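Local coordinates for beta-microseminoprotein (Homo sapiens, PDB 3IX0), which is secreted by the prostate into seminal plasma, forms homodimers, interacts with PI16 and probably binds immunoglobulins, at residues N24-P27 with E31-T34; T39-C42 with I47-C50. One frame throughout, in Å; residues are numbered along the deposited sequence.

Interaction 1 of 2, residues N24-P27 with E31-T34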
loop_
_atom_site.group_PDB
_atom_site.type_symbol
_atom_site.label_atom_id
_atom_site.label_comp_id
_atom_site.label_asym_id
_atom_site.label_seq_id
_atom_site.Cartn_x
_atom_site.Cartn_y
_atom_site.Cartn_z
ATOM N N ASN B 24 19.603 11.003 -7.585
ATOM C CA ASN B 24 19.012 12.310 -7.307
ATOM C C ASN B 24 18.810 12.551 -5.807
ATOM O O ASN B 24 18.323 11.687 -5.079
ATOM C CB ASN B 24 17.662 12.500 -8.022
ATOM C CG ASN B 24 17.713 12.161 -9.500
ATOM O OD1 ASN B 24 18.267 12.911 -10.319
ATOM N ND2 ASN B 24 17.091 11.038 -9.858
ATOM N N LYS B 25 19.160 13.741 -5.350
ATOM C CA LYS B 25 18.858 14.136 -3.987
ATOM C C LYS B 25 17.567 14.924 -3.954
ATOM O O LYS B 25 17.295 15.761 -4.830
ATOM C CB LYS B 25 19.989 14.981 -3.390
ATOM C CG LYS B 25 21.280 14.218 -3.205
ATOM C CD LYS B 25 22.379 15.103 -2.676
ATOM C CE LYS B 25 23.065 15.858 -3.801
ATOM N NZ LYS B 25 24.314 16.519 -3.326
ATOM N N HIS B 26 16.786 14.663 -2.917
ATOM C CA HIS B 26 15.482 15.265 -2.768
ATOM C C HIS B 26 15.372 16.006 -1.456
ATOM O O HIS B 26 15.882 15.564 -0.435
ATOM C CB HIS B 26 14.392 14.193 -2.837
ATOM C CG HIS B 26 14.459 13.354 -4.069
ATOM N ND1 HIS B 26 13.594 13.534 -5.133
ATOM C CD2 HIS B 26 15.285 12.348 -4.430
ATOM C CE1 HIS B 26 13.883 12.676 -6.080
ATOM N NE2 HIS B 26 14.907 11.933 -5.685
ATOM N N PRO B 27 14.686 17.139 -1.485
ATOM C CA PRO B 27 14.474 17.961 -0.295
ATOM C C PRO B 27 13.628 17.227 0.744
ATOM O O PRO B 27 12.729 16.444 0.399
ATOM C CB PRO B 27 13.707 19.178 -0.841
ATOM C CG PRO B 27 13.914 19.148 -2.330
ATOM C CD PRO B 27 14.056 17.707 -2.689
ATOM N N GLU B 31 7.961 15.101 -2.592
ATOM C CA GLU B 31 7.463 13.900 -3.260
ATOM C C GLU B 31 7.996 13.857 -4.682
ATOM O O GLU B 31 8.162 14.894 -5.320
ATOM C CB GLU B 31 5.928 13.878 -3.251
ATOM C CG GLU B 31 5.291 12.671 -3.943
ATOM C CD GLU B 31 5.144 12.839 -5.462
ATOM O OE1 GLU B 31 5.179 13.994 -5.949
ATOM O OE2 GLU B 31 4.986 11.815 -6.172
ATOM N N TRP B 32 8.296 12.662 -5.175
ATOM C CA TRP B 32 8.628 12.492 -6.593
ATOM C C TRP B 32 8.083 11.188 -7.156
ATOM O O TRP B 32 7.802 10.245 -6.420
ATOM C CB TRP B 32 10.129 12.564 -6.828
ATOM C CG TRP B 32 10.940 11.376 -6.334
ATOM C CD1 TRP B 32 11.428 10.353 -7.090
ATOM C CD2 TRP B 32 11.388 11.129 -4.987
ATOM N NE1 TRP B 32 12.140 9.475 -6.299
ATOM C CE2 TRP B 32 12.129 9.931 -5.007
ATOM C CE3 TRP B 32 11.226 11.800 -3.771
ATOM C CZ2 TRP B 32 12.703 9.383 -3.853
ATOM C CZ3 TRP B 32 11.789 11.255 -2.629
ATOM C CH2 TRP B 32 12.525 10.059 -2.679
ATOM N N GLN B 33 7.937 11.135 -8.470
ATOM C CA GLN B 33 7.580 9.894 -9.118
ATOM C C GLN B 33 8.851 9.286 -9.694
ATOM O O GLN B 33 9.726 10.003 -10.197
ATOM C CB GLN B 33 6.528 10.139 -10.198
ATOM C CG GLN B 33 5.285 10.871 -9.683
ATOM C CD GLN B 33 4.202 11.023 -10.753
ATOM O OE1 GLN B 33 4.040 10.159 -11.632
ATOM N NE2 GLN B 33 3.453 12.125 -10.683
ATOM N N THR B 34 8.966 7.968 -9.585
ATOM C CA THR B 34 10.122 7.260 -10.097
ATOM C C THR B 34 9.908 6.899 -11.560
ATOM O O THR B 34 8.947 7.346 -12.195
ATOM C CB THR B 34 10.300 5.951 -9.359
ATOM O OG1 THR B 34 9.135 5.151 -9.605
ATOM C CG2 THR B 34 10.495 6.184 -7.820
#
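An aromatic stack between H26 and W32 ties the small two-stranded sheet formed by strands 18-19 and 25-26 to strand 31-33, one of the two outer strands, within this chain, of the four-stranded antiparallel sheet. No hydrogen bond joins N24-P27 to E31-T34, and the contact rests on these two side chains. The imidazole lies face to face with the benzene half of the indole: the ring centroids are 3.5 Å apart and the planes are inclined by 20°. Along its CB-CG side, H26 covers the outer rim of the indole, with CB 3.9 Å from W32 CZ3 and CG 3.6 Å from W32 CE3. Its NE2 is 3.5 Å from W32 CE2, at the junction with the pyrrole. The separation around H26 CE1 is too short to be reliable, so the tightness of the stack there is doubtful. W32 reaches this position with CG set between its backbone N and carbonyl carbon (chi1 72°), which turns the indole across the approaching histidine; the two side chains cross at about a right angle. The polar end of H26 is held from outside the pair, since NE2 is hydrogen-bonded to OD2 of D20, whose other oxygen OD1 takes the backbone N of N24. W32 also rests against D20, C40 and C42. With an alanine in place of W32, the imidazole would probably lose the surface it lies against and be freer to turn about its bond to D20, with a gap opened between the two sheets. The pairing with an aspartate would favour a proton on NE2 and may raise the basicity of the ring; if H26 does become charged, the electron-rich indole face could add a cation-pi component to what is otherwise a dispersive stack.

Interaction 2 of 2, residues T39-C42 with I47-C50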
loop_
_atom_site.group_PDB
_atom_site.type_symbol
_atom_site.label_atom_id
_atom_site.label_comp_id
_atom_site.label_asym_id
_atom_site.label_seq_id
_atom_site.Cartn_x
_atom_site.Cartn_y
_atom_site.Cartn_z
ATOM N N THR B 39 5.370 6.372 -6.410
ATOM C CA THR B 39 5.472 7.679 -5.801
ATOM C C THR B 39 6.204 7.523 -4.466
ATOM O O THR B 39 5.807 6.723 -3.606
ATOM C CB THR B 39 4.086 8.362 -5.634
ATOM O OG1 THR B 39 4.237 9.526 -4.821
ATOM C CG2 THR B 39 3.071 7.429 -4.958
ATOM N N CYS B 40 7.286 8.273 -4.317
ATOM C CA CYS B 40 8.117 8.235 -3.121
ATOM C C CYS B 40 8.084 9.566 -2.396
ATOM O O CYS B 40 7.953 10.612 -3.024
ATOM C CB CYS B 40 9.570 7.938 -3.505
ATOM S SG CYS B 40 9.806 6.335 -4.237
ATOM N N THR B 41 8.253 9.527 -1.076
ATOM C CA THR B 41 8.302 10.734 -0.277
ATOM C C THR B 41 9.494 10.721 0.665
ATOM O O THR B 41 9.760 9.728 1.329
ATOM C CB THR B 41 6.996 10.920 0.531
ATOM O OG1 THR B 41 5.870 10.808 -0.349
ATOM C CG2 THR B 41 6.967 12.294 1.227
ATOM N N CYS B 42 10.220 11.834 0.701
ATOM C CA CYS B 42 11.400 11.960 1.527
ATOM C C CYS B 42 11.065 12.653 2.850
ATOM O O CYS B 42 10.575 13.768 2.856
ATOM C CB CYS B 42 12.452 12.781 0.790
ATOM S SG CYS B 42 13.770 13.406 1.867
ATOM N N ILE B 47 12.105 7.213 4.283
ATOM C CA ILE B 47 11.687 7.325 2.910
ATOM C C ILE B 47 10.614 6.274 2.692
ATOM O O ILE B 47 10.775 5.120 3.088
ATOM C CB ILE B 47 12.851 7.051 1.941
ATOM C CG1 ILE B 47 14.030 7.991 2.221
ATOM C CG2 ILE B 47 12.391 7.228 0.492
ATOM C CD1 ILE B 47 15.308 7.550 1.542
ATOM N N SER B 48 9.510 6.680 2.076
ATOM C CA SER B 48 8.484 5.739 1.688
ATOM C C SER B 48 8.323 5.748 0.165
ATOM O O SER B 48 8.437 6.784 -0.477
ATOM C CB SER B 48 7.158 6.102 2.349
ATOM O OG SER B 48 6.668 7.325 1.829
ATOM N N CYS B 49 8.076 4.585 -0.408
ATOM C CA CYS B 49 7.705 4.493 -1.814
ATOM C C CYS B 49 6.450 3.643 -1.910
ATOM O O CYS B 49 6.350 2.595 -1.256
ATOM C CB CYS B 49 8.844 3.892 -2.646
ATOM S SG CYS B 49 10.277 5.019 -2.776
ATOM N N CYS B 50 5.490 4.105 -2.708
ATOM C CA CYS B 50 4.237 3.400 -2.885
ATOM C C CYS B 50 3.998 3.195 -4.375
ATOM O O CYS B 50 4.290 4.063 -5.176
ATOM C CB CYS B 50 3.075 4.214 -2.302
ATOM S SG CYS B 50 3.216 4.609 -0.571
HETATM O O HOH W 1 5.478 7.926 -0.928
#
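T41 and S48 exchange two backbone hydrogen bonds, each donor lying in the carbonyl plane of the other residue: T41 N lies 2.8 Å from S48 O, and S48 N lies 3.1 Å from T41 O. T39 and C50 form the next hydrogen-bonded pair of this antiparallel hairpin, where C50 N comes to T39 O from a position tilted out of the carbonyl plane. One face of the ladder carries C40, C42, I47 and C49; the other carries T39, T41, S48 and C50. On the first, C40 and C49 form a non-hydrogen-bonded pair with CA atoms only 4.0 Å apart, bridged by a disulfide with SG-SG 2.0 Å and a chi3 of 112°. Both sulfurs sit beside their own backbone N (chi1 -64° for C40, -69° for C49), which brings them together over that face, across the gap between the strands. On the second face a water accepts hydrogen bonds from T41 OG1 at 3.0 Å and S48 OG at 3.1 Å and donates one to T39 O at 3.0 Å. T39 O is therefore gripped twice, by this water and by C50 N. C42 and C50 form further disulfides, with C18 and C2. The hairpin is thus cross-linked covalently on one face and bridged by solvent on the other, so its strands cannot separate at C40 and C49 without reduction of the disulfide.

In the fold
The two interactions lie in series along the chain, with centres about 8 Å apart, and meet where strand 31-33 runs beside strand 38-42. W32, which carries the stack of interaction 1, also supplies the main-chain link: its O is 2.9 Å from C40 N, a probable hydrogen bond. E31 adds a probable side-chain hydrogen bond, its OE2 lying 2.8 Å from T39 OG1. The 24-27 segment reaches interaction 2 more directly through packing of P27 O against C42 SG at 3.5 Å. Because C42 is disulfide-bonded to C18, whose backbone pairs with H26, the small sheet is tied covalently to the hairpin, and through the aromatic pair to the strand 31-33 beside it.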